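Cry23AA1 (Bacillus thuringiensis, PDB 4RHZ) is an aerolysin-family, zinc-binding crystal toxin that forms a binary complex with Cry37Aa1 and probably acts by making pores in the membranes of target insect cells. Local coordinates at residues A[68-73]-A[137-142]; A[87-92]-A[211-216]; A[93-98]-A[118-123]. One frame throughout, in Å; residues are numbered along the deposited sequence.

Interaction 1: residues A[68-73]-A[137-142]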
loop_
_atom_site.group_PDB
_atom_site.type_symbol
_atom_site.label_atom_id
_atom_site.label_comp_id
_atom_site.label_asym_id
_atom_site.label_seq_id
_atom_site.Cartn_x
_atom_site.Cartn_y
_atom_site.Cartn_z
ATOM N N GLU A 68 -11.608 19.127 -31.588
ATOM C CA GLU A 68 -10.528 18.419 -30.921
ATOM C C GLU A 68 -10.186 19.342 -29.800
ATOM O O GLU A 68 -10.189 20.559 -29.980
ATOM C CB GLU A 68 -9.327 18.197 -31.838
ATOM C CG GLU A 68 -9.673 17.246 -33.023
ATOM C CD GLU A 68 -8.542 16.289 -33.429
ATOM O OE1 GLU A 68 -8.830 15.100 -33.723
ATOM O OE2 GLU A 68 -7.365 16.719 -33.466
ATOM N N SER A 69 -9.945 18.770 -28.619
ATOM C CA SER A 69 -9.592 19.582 -27.461
ATOM C C SER A 69 -8.481 18.856 -26.696
ATOM O O SER A 69 -8.547 17.629 -26.447
ATOM C CB SER A 69 -10.817 19.774 -26.593
ATOM O OG SER A 69 -10.694 20.856 -25.703
ATOM N N THR A 70 -7.450 19.614 -26.344
ATOM C CA THR A 70 -6.382 19.079 -25.533
ATOM C C THR A 70 -6.611 19.330 -24.046
ATOM O O THR A 70 -6.770 20.476 -23.650
ATOM C CB THR A 70 -5.037 19.643 -26.000
ATOM O OG1 THR A 70 -4.764 19.056 -27.276
ATOM C CG2 THR A 70 -3.872 19.225 -25.033
ATOM N N VAL A 71 -6.689 18.259 -23.232
ATOM C CA VAL A 71 -6.760 18.479 -21.746
ATOM C C VAL A 71 -5.468 17.988 -21.073
ATOM O O VAL A 71 -4.996 16.878 -21.344
ATOM C CB VAL A 71 -7.991 17.801 -21.062
ATOM C CG1 VAL A 71 -9.291 18.516 -21.448
ATOM C CG2 VAL A 71 -8.102 16.341 -21.460
ATOM N N SER A 72 -4.938 18.843 -20.203
ATOM C CA SER A 72 -3.646 18.698 -19.609
ATOM C C SER A 72 -3.841 18.824 -18.124
ATOM O O SER A 72 -4.548 19.736 -17.668
ATOM C CB SER A 72 -2.737 19.893 -19.974
ATOM O OG SER A 72 -2.392 19.792 -21.317
ATOM N N PHE A 73 -3.110 18.004 -17.394
ATOM C CA PHE A 73 -3.200 17.971 -15.944
ATOM C C PHE A 73 -1.820 17.944 -15.353
ATOM O O PHE A 73 -0.876 17.349 -15.906
ATOM C CB PHE A 73 -3.909 16.704 -15.507
ATOM C CG PHE A 73 -5.320 16.643 -15.943
ATOM C CD1 PHE A 73 -5.693 15.853 -17.024
ATOM C CD2 PHE A 73 -6.270 17.374 -15.281
ATOM C CE1 PHE A 73 -7.030 15.783 -17.419
ATOM C CE2 PHE A 73 -7.611 17.325 -15.666
ATOM C CZ PHE A 73 -7.991 16.513 -16.740
ATOM N N SER A 137 -1.440 14.608 -20.590
ATOM C CA SER A 137 -2.411 15.275 -21.448
ATOM C C SER A 137 -2.824 14.383 -22.559
ATOM O O SER A 137 -2.166 13.384 -22.855
ATOM C CB SER A 137 -1.901 16.591 -21.996
ATOM O OG SER A 137 -0.813 16.310 -22.774
ATOM N N THR A 138 -3.993 14.677 -23.117
ATOM C CA THR A 138 -4.528 13.819 -24.167
ATOM C C THR A 138 -5.464 14.731 -24.980
ATOM O O THR A 138 -5.866 15.827 -24.512
ATOM C CB THR A 138 -5.230 12.602 -23.598
ATOM O OG1 THR A 138 -5.458 11.619 -24.615
ATOM C CG2 THR A 138 -6.551 12.967 -22.898
ATOM N N LYS A 139 -5.759 14.289 -26.200
ATOM C CA LYS A 139 -6.437 15.108 -27.172
ATOM C C LYS A 139 -7.743 14.396 -27.393
ATOM O O LYS A 139 -7.795 13.261 -27.847
ATOM C CB LYS A 139 -5.614 15.137 -28.433
ATOM C CG LYS A 139 -5.749 16.399 -29.280
ATOM C CD LYS A 139 -5.459 16.035 -30.778
ATOM C CE LYS A 139 -4.956 17.221 -31.587
ATOM N NZ LYS A 139 -4.064 16.800 -32.729
ATOM N N VAL A 140 -8.823 15.033 -27.025
ATOM C CA VAL A 140 -10.077 14.333 -27.179
ATOM C C VAL A 140 -10.907 14.957 -28.303
ATOM O O VAL A 140 -10.849 16.166 -28.557
ATOM C CB VAL A 140 -10.903 14.311 -25.845
ATOM C CG1 VAL A 140 -11.128 15.703 -25.328
ATOM C CG2 VAL A 140 -12.268 13.649 -26.083
ATOM N N THR A 141 -11.687 14.108 -28.943
ATOM C CA THR A 141 -12.651 14.551 -29.926
ATOM C C THR A 141 -14.011 14.639 -29.258
ATOM O O THR A 141 -14.537 13.628 -28.792
ATOM C CB THR A 141 -12.708 13.551 -31.075
ATOM O OG1 THR A 141 -11.434 13.532 -31.717
ATOM C CG2 THR A 141 -13.788 13.956 -32.099
ATOM N N ILE A 142 -14.550 15.842 -29.210
ATOM C CA ILE A 142 -15.867 16.048 -28.637
ATOM C C ILE A 142 -16.981 16.135 -29.711
ATOM O O ILE A 142 -17.060 17.155 -30.418
ATOM C CB ILE A 142 -15.905 17.344 -27.837
ATOM C CG1 ILE A 142 -14.709 17.362 -26.863
ATOM C CG2 ILE A 142 -17.247 17.455 -27.131
ATOM C CD1 ILE A 142 -14.505 18.645 -26.232
#
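Lys139 sets CG anti to its backbone N (chi1 -151°) and then runs extended to NZ, while Glu68 keeps CG beside its own N (chi1 -65°) and bends at chi2, so the two side chains cross obliquely. They meet on the solvent side of an antiparallel strand pair, 68-73 against 137-142, part of the elongated sheet of this aerolysin-type fold. Glu68 OE2 lies 3.4 Å from Lys139 NZ, a salt bridge, yet is nearer to Lys139 CE at 3.1 Å, so the carboxylate oxygen rests along the last methylene as much as on the ammonium group. The other oxygen, Glu68 OE1, lies 3.6 Å from Thr141 OG1, too long for a bond, the two side chains running side by side. Further along this face Ser72 OG touches Ser137 CB at 3.3 Å. Four backbone hydrogen bonds hold the register, two between Ser69 and Val140 and two between Val71 and Thr138. The shortest joins Val140 N to Ser69 O at 2.7 Å; Thr138 O receives Val71 N almost along its C=O axis (175°). On the opposite face Val71 CG2 meets Thr138 CG2 at 4.0 Å, both methyls in the crowded position between N and carbonyl carbon, and Ile142 CD1 reaches Ser69 CB at 3.9 Å. Strands 50-61, 146-179 and 246-254 cover this face through Val59, Ala150 and Tyr248. The chemistry is divided: the outer face is polar and charged, its long ion pair probably well screened by solvent, while the other is mostly aliphatic but includes Ser69 and Thr138, leaving the backbone bonds to fix the pairing.

Interaction 2: residues A[87-92]-A[211-216]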
loop_
_atom_site.group_PDB
_atom_site.type_symbol
_atom_site.label_atom_id
_atom_site.label_comp_id
_atom_site.label_asym_id
_atom_site.label_seq_id
_atom_site.Cartn_x
_atom_site.Cartn_y
_atom_site.Cartn_z
ATOM N N GLU A 87 15.307 -6.097 14.838
ATOM C CA GLU A 87 16.036 -7.097 15.644
ATOM C C GLU A 87 17.272 -7.432 14.935
ATOM O O GLU A 87 17.206 -8.042 13.867
ATOM C CB GLU A 87 15.207 -8.368 15.828
ATOM C CG GLU A 87 14.089 -8.216 16.905
ATOM C CD GLU A 87 13.370 -9.528 17.098
ATOM O OE1 GLU A 87 12.766 -10.048 16.118
ATOM O OE2 GLU A 87 13.477 -10.105 18.202
ATOM N N GLY A 88 18.411 -7.013 15.497
ATOM C CA GLY A 88 19.660 -7.114 14.763
ATOM C C GLY A 88 20.802 -7.699 15.595
ATOM O O GLY A 88 20.583 -8.226 16.688
ATOM N N VAL A 89 22.020 -7.547 15.064
ATOM C CA VAL A 89 23.230 -8.184 15.566
ATOM C C VAL A 89 24.439 -7.293 15.286
ATOM O O VAL A 89 24.545 -6.668 14.210
ATOM C CB VAL A 89 23.361 -9.638 15.017
ATOM C CG1 VAL A 89 23.656 -9.683 13.475
ATOM C CG2 VAL A 89 24.349 -10.520 15.860
ATOM N N LYS A 90 25.311 -7.161 16.297
ATOM C CA LYS A 90 26.599 -6.489 16.133
ATOM C C LYS A 90 27.778 -7.445 16.445
ATOM O O LYS A 90 27.971 -7.917 17.611
ATOM C CB LYS A 90 26.647 -5.312 17.065
ATOM C CG LYS A 90 27.974 -4.481 16.990
ATOM C CD LYS A 90 27.753 -3.185 17.818
ATOM C CE LYS A 90 28.954 -2.279 17.817
ATOM N NZ LYS A 90 29.318 -1.901 16.448
ATOM N N ALA A 91 28.539 -7.717 15.395
ATOM C CA ALA A 91 29.702 -8.614 15.396
ATOM C C ALA A 91 30.836 -7.675 15.291
ATOM O O ALA A 91 30.670 -6.499 15.584
ATOM C CB ALA A 91 29.669 -9.494 14.193
ATOM N N GLY A 92 31.992 -8.121 14.846
ATOM C CA GLY A 92 33.128 -7.209 14.870
ATOM C C GLY A 92 33.287 -6.344 13.623
ATOM O O GLY A 92 33.887 -5.258 13.638
ATOM N N ALA A 211 26.663 -20.720 13.221
ATOM C CA ALA A 211 25.464 -20.164 13.867
ATOM C C ALA A 211 24.697 -19.332 12.860
ATOM O O ALA A 211 25.293 -18.585 12.042
ATOM C CB ALA A 211 25.794 -19.337 15.153
ATOM N N HIS A 212 23.375 -19.451 12.924
ATOM C CA HIS A 212 22.502 -18.713 12.032
ATOM C C HIS A 212 21.863 -17.604 12.821
ATOM O O HIS A 212 21.287 -17.863 13.910
ATOM C CB HIS A 212 21.417 -19.609 11.442
ATOM C CG HIS A 212 20.489 -18.894 10.496
ATOM N ND1 HIS A 212 20.849 -18.556 9.206
ATOM C CD2 HIS A 212 19.200 -18.490 10.644
ATOM C CE1 HIS A 212 19.830 -17.957 8.607
ATOM N NE2 HIS A 212 18.814 -17.913 9.456
ATOM N N PHE A 213 21.932 -16.372 12.288
ATOM C CA PHE A 213 21.177 -15.259 12.931
ATOM C C PHE A 213 19.877 -14.958 12.179
ATOM O O PHE A 213 19.910 -14.699 10.983
ATOM C CB PHE A 213 22.005 -13.977 13.079
ATOM C CG PHE A 213 21.210 -12.838 13.594
ATOM C CD1 PHE A 213 20.917 -12.761 14.935
ATOM C CD2 PHE A 213 20.678 -11.854 12.712
ATOM C CE1 PHE A 213 20.142 -11.744 15.438
ATOM C CE2 PHE A 213 19.905 -10.807 13.193
ATOM C CZ PHE A 213 19.623 -10.731 14.540
ATOM N N LYS A 214 18.767 -14.956 12.904
ATOM C CA LYS A 214 17.441 -14.695 12.359
ATOM C C LYS A 214 16.830 -13.531 13.069
ATOM O O LYS A 214 16.263 -13.680 14.162
ATOM C CB LYS A 214 16.528 -15.896 12.544
ATOM C CG LYS A 214 15.080 -15.607 12.008
ATOM C CD LYS A 214 14.452 -16.798 11.339
ATOM C CE LYS A 214 13.051 -16.419 10.762
ATOM N NZ LYS A 214 12.604 -17.394 9.685
ATOM N N GLY A 215 16.999 -12.342 12.497
ATOM C CA GLY A 215 16.383 -11.158 13.089
ATOM C C GLY A 215 15.277 -10.585 12.203
ATOM O O GLY A 215 14.732 -11.273 11.327
ATOM N N SER A 216 14.964 -9.312 12.382
ATOM C CA SER A 216 13.874 -8.780 11.601
ATOM C C SER A 216 13.902 -7.264 11.373
ATOM O O SER A 216 14.677 -6.494 12.011
ATOM C CB SER A 216 12.553 -9.226 12.244
ATOM O OG SER A 216 12.383 -8.453 13.398
#
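An antiparallel bridge joins Glu87 to Ser216 just where strand 67-90 turns a corner, within the long sheet of the aerolysin-type fold. Both backbone bonds of the hydrogen-bonded pair are made. Glu87 N gives to Ser216 O at 2.9 Å, straight at the hydrogen (166°) but from above the carbonyl plane, whereas Ser216 N comes in plane onto a lone pair of Glu87 O at 3.0 Å. The same Glu87 O takes a CA-H contact from Gly215 CA at 3.3 Å, an approach that the lack of a side chain on Gly215 permits, and it also lies at the edge of the Phe213 ring. Ser216 OG is bonded to Thr86 OG1; Glu87 OE1, 3.2 Å away from Ser216 OG, is an alternative acceptor for its proton, and Glu87 OE2 has a weak bond from Asn202 ND2. Past the corner the backbone changes partners: Gly88 pairs with Gly2 and Ile4, and Val89 with Tyr120. Phe213 still meets the Gly88 peptide, Gly88 C lying 3.4 Å from Phe213 CZ, and the Val89 side chain. Phe213, its CG anti to N (chi1 174°), meets Val89 tip to tip, and Val89 CB stands 3.8 Å from the ring centroid, only 7° off the ring normal.

Interaction 3: residues A[93-98]-A[118-123]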
loop_
_atom_site.group_PDB
_atom_site.type_symbol
_atom_site.label_atom_id
_atom_site.label_comp_id
_atom_site.label_asym_id
_atom_site.label_seq_id
_atom_site.Cartn_x
_atom_site.Cartn_y
_atom_site.Cartn_z
ATOM N N THR A 93 32.790 -6.848 12.528
ATOM C CA THR A 93 32.843 -6.141 11.263
ATOM C C THR A 93 31.390 -5.667 10.847
ATOM O O THR A 93 30.377 -6.200 11.294
ATOM C CB THR A 93 33.537 -7.113 10.256
ATOM O OG1 THR A 93 33.484 -6.584 8.940
ATOM C CG2 THR A 93 32.875 -8.475 10.243
ATOM N N SER A 94 31.305 -4.622 10.057
ATOM C CA SER A 94 30.043 -4.161 9.432
ATOM C C SER A 94 29.178 -5.262 8.842
ATOM O O SER A 94 29.645 -6.007 7.987
ATOM C CB SER A 94 30.407 -3.285 8.228
ATOM O OG SER A 94 30.050 -1.979 8.537
ATOM N N ILE A 95 27.924 -5.365 9.248
ATOM C CA ILE A 95 27.056 -6.292 8.499
ATOM C C ILE A 95 25.895 -5.471 7.898
ATOM O O ILE A 95 25.104 -4.892 8.649
ATOM C CB ILE A 95 26.508 -7.421 9.358
ATOM C CG1 ILE A 95 27.617 -8.019 10.248
ATOM C CG2 ILE A 95 25.801 -8.491 8.471
ATOM C CD1 ILE A 95 27.011 -8.731 11.473
ATOM N N SER A 96 25.817 -5.409 6.563
ATOM C CA SER A 96 24.709 -4.708 5.903
ATOM C C SER A 96 24.324 -5.303 4.535
ATOM O O SER A 96 25.132 -6.046 3.956
ATOM C CB SER A 96 24.994 -3.190 5.826
ATOM O OG SER A 96 26.077 -2.971 4.987
ATOM N N THR A 97 23.103 -4.993 4.046
ATOM C CA THR A 97 22.610 -5.456 2.730
ATOM C C THR A 97 21.763 -4.361 2.055
ATOM O O THR A 97 20.885 -3.790 2.704
ATOM C CB THR A 97 21.657 -6.641 2.884
ATOM O OG1 THR A 97 22.305 -7.719 3.531
ATOM C CG2 THR A 97 21.149 -7.154 1.527
ATOM N N LYS A 98 22.040 -4.069 0.774
ATOM C CA LYS A 98 21.153 -3.267 -0.068
ATOM C C LYS A 98 20.208 -4.316 -0.626
ATOM O O LYS A 98 20.610 -5.227 -1.344
ATOM C CB LYS A 98 21.918 -2.604 -1.219
ATOM C CG LYS A 98 21.679 -1.067 -1.461
ATOM C CD LYS A 98 20.342 -0.729 -2.203
ATOM C CE LYS A 98 20.157 0.792 -2.475
ATOM N NZ LYS A 98 19.276 1.469 -1.422
ATOM N N TYR A 118 19.769 -2.235 4.690
ATOM C CA TYR A 118 19.742 -2.762 6.048
ATOM C C TYR A 118 21.131 -2.909 6.709
ATOM O O TYR A 118 21.933 -3.752 6.296
ATOM C CB TYR A 118 18.989 -4.054 6.076
ATOM C CG TYR A 118 17.545 -3.812 5.719
ATOM C CD1 TYR A 118 16.627 -3.440 6.683
ATOM C CD2 TYR A 118 17.112 -3.901 4.382
ATOM C CE1 TYR A 118 15.302 -3.222 6.351
ATOM C CE2 TYR A 118 15.788 -3.650 4.039
ATOM C CZ TYR A 118 14.900 -3.324 5.001
ATOM O OH TYR A 118 13.588 -3.092 4.620
ATOM N N ASN A 119 21.375 -2.055 7.695
ATOM C CA ASN A 119 22.526 -2.188 8.568
ATOM C C ASN A 119 22.150 -3.010 9.830
ATOM O O ASN A 119 21.371 -2.551 10.673
ATOM C CB ASN A 119 23.063 -0.819 8.943
ATOM C CG ASN A 119 24.266 -0.908 10.006
ATOM O OD1 ASN A 119 24.563 -1.980 10.624
ATOM N ND2 ASN A 119 24.891 0.239 10.245
ATOM N N TYR A 120 22.694 -4.215 9.938
ATOM C CA TYR A 120 22.248 -5.180 10.982
ATOM C C TYR A 120 22.497 -4.756 12.419
ATOM O O TYR A 120 21.820 -5.228 13.325
ATOM C CB TYR A 120 22.836 -6.565 10.765
ATOM C CG TYR A 120 22.395 -7.310 9.518
ATOM C CD1 TYR A 120 22.128 -6.651 8.318
ATOM C CD2 TYR A 120 22.347 -8.699 9.523
ATOM C CE1 TYR A 120 21.775 -7.393 7.136
ATOM C CE2 TYR A 120 21.985 -9.419 8.388
ATOM C CZ TYR A 120 21.714 -8.756 7.209
ATOM O OH TYR A 120 21.398 -9.499 6.120
ATOM N N SER A 121 23.371 -3.776 12.583
ATOM C CA SER A 121 23.904 -3.370 13.886
ATOM C C SER A 121 23.203 -2.195 14.531
ATOM O O SER A 121 23.584 -1.799 15.670
ATOM C CB SER A 121 25.417 -3.062 13.749
ATOM O OG SER A 121 25.996 -4.254 13.143
ATOM N N THR A 122 22.205 -1.633 13.852
ATOM C CA THR A 122 21.469 -0.517 14.452
ATOM C C THR A 122 19.960 -0.681 14.321
ATOM O O THR A 122 19.501 -1.386 13.422
ATOM C CB THR A 122 21.941 0.883 13.885
ATOM O OG1 THR A 122 21.181 1.904 14.531
ATOM C CG2 THR A 122 21.687 1.042 12.345
ATOM N N THR A 123 19.186 -0.075 15.222
ATOM C CA THR A 123 17.734 -0.014 15.055
ATOM C C THR A 123 17.265 1.357 14.489
ATOM O O THR A 123 16.026 1.673 14.457
ATOM C CB THR A 123 17.000 -0.150 16.372
ATOM O OG1 THR A 123 17.490 0.891 17.228
ATOM C CG2 THR A 123 17.234 -1.480 17.018
HETATM O O HOH W 1 28.634 -6.035 13.173
HETATM O O HOH W 2 26.728 -3.204 10.855
#
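Ser121 OG is gripped by three hydrogen bonds: one to water 2 at 2.6 Å, one to water 1 at 3.2 Å, and one to the backbone O of Val89 on strand 67-90. It lies at the open end of the beta hairpin 96-105/111-119, which is consistent with the amphipathic hairpin that aerolysin-family toxins are thought to insert into membranes. Water 1 donates to Thr93 O, and water 2 accepts from Ile95 N and donates to Asn119 OD1, so the two waters tie the loop before the first strand to the turn after the second. Asn119 OD1 also accepts Ser121 N at 2.9 Å, from above its carbonyl plane, forming an Asx turn; this side-chain bond reinforces a type I turn, Asn119 to Thr122, whose own backbone bond is weak. Antiparallel pairing runs up to this turn. Thr97 and Tyr118 exchange two backbone bonds, and Tyr120 N reaches Ile95 O at 2.8 Å (160°), in the carbonyl plane. Tyr118 turns its ring away from the partner strand, and its OH is bonded to Phe218 O. Tyr120, with CG beside its N (chi1 -66°), instead folds back across Ile95, the two side chains crossing at about a right angle. Its OH is bonded to Glu166 O and, at 3.3 Å, to Thr97 OG1, which fixes the far end of the ring against strand 146-179. One ring face carries Ile95 CG2, 3.8 Å from the centroid and displaced toward the rim, with Tyr120 CD2 the nearest ring atom at 3.6 Å.

Overall arrangement
Interactions 2 and 3 are neighbours, their centres 9 Å apart, joined through Val89: its N lies 2.9 Å from Tyr120 O, a probable hydrogen bond, and Val89 CG1 packs 4.0 Å from Ile95 CD1. Interaction 1 lies on the other side of the chain's centre, its centre 56 Å from that of interaction 2 and 51 Å from that of interaction 3. Strand 67-90 spans the gap, pairing with 126-142 at one end and with 211-235 at the other. The zinc ligands are His79, between interactions 1 and 2 along strand 67-90, and Glu130 and His132, ahead of 137-142 on strand 126-142, so interaction 1 continues the strand pair that binds the metal without touching the site itself.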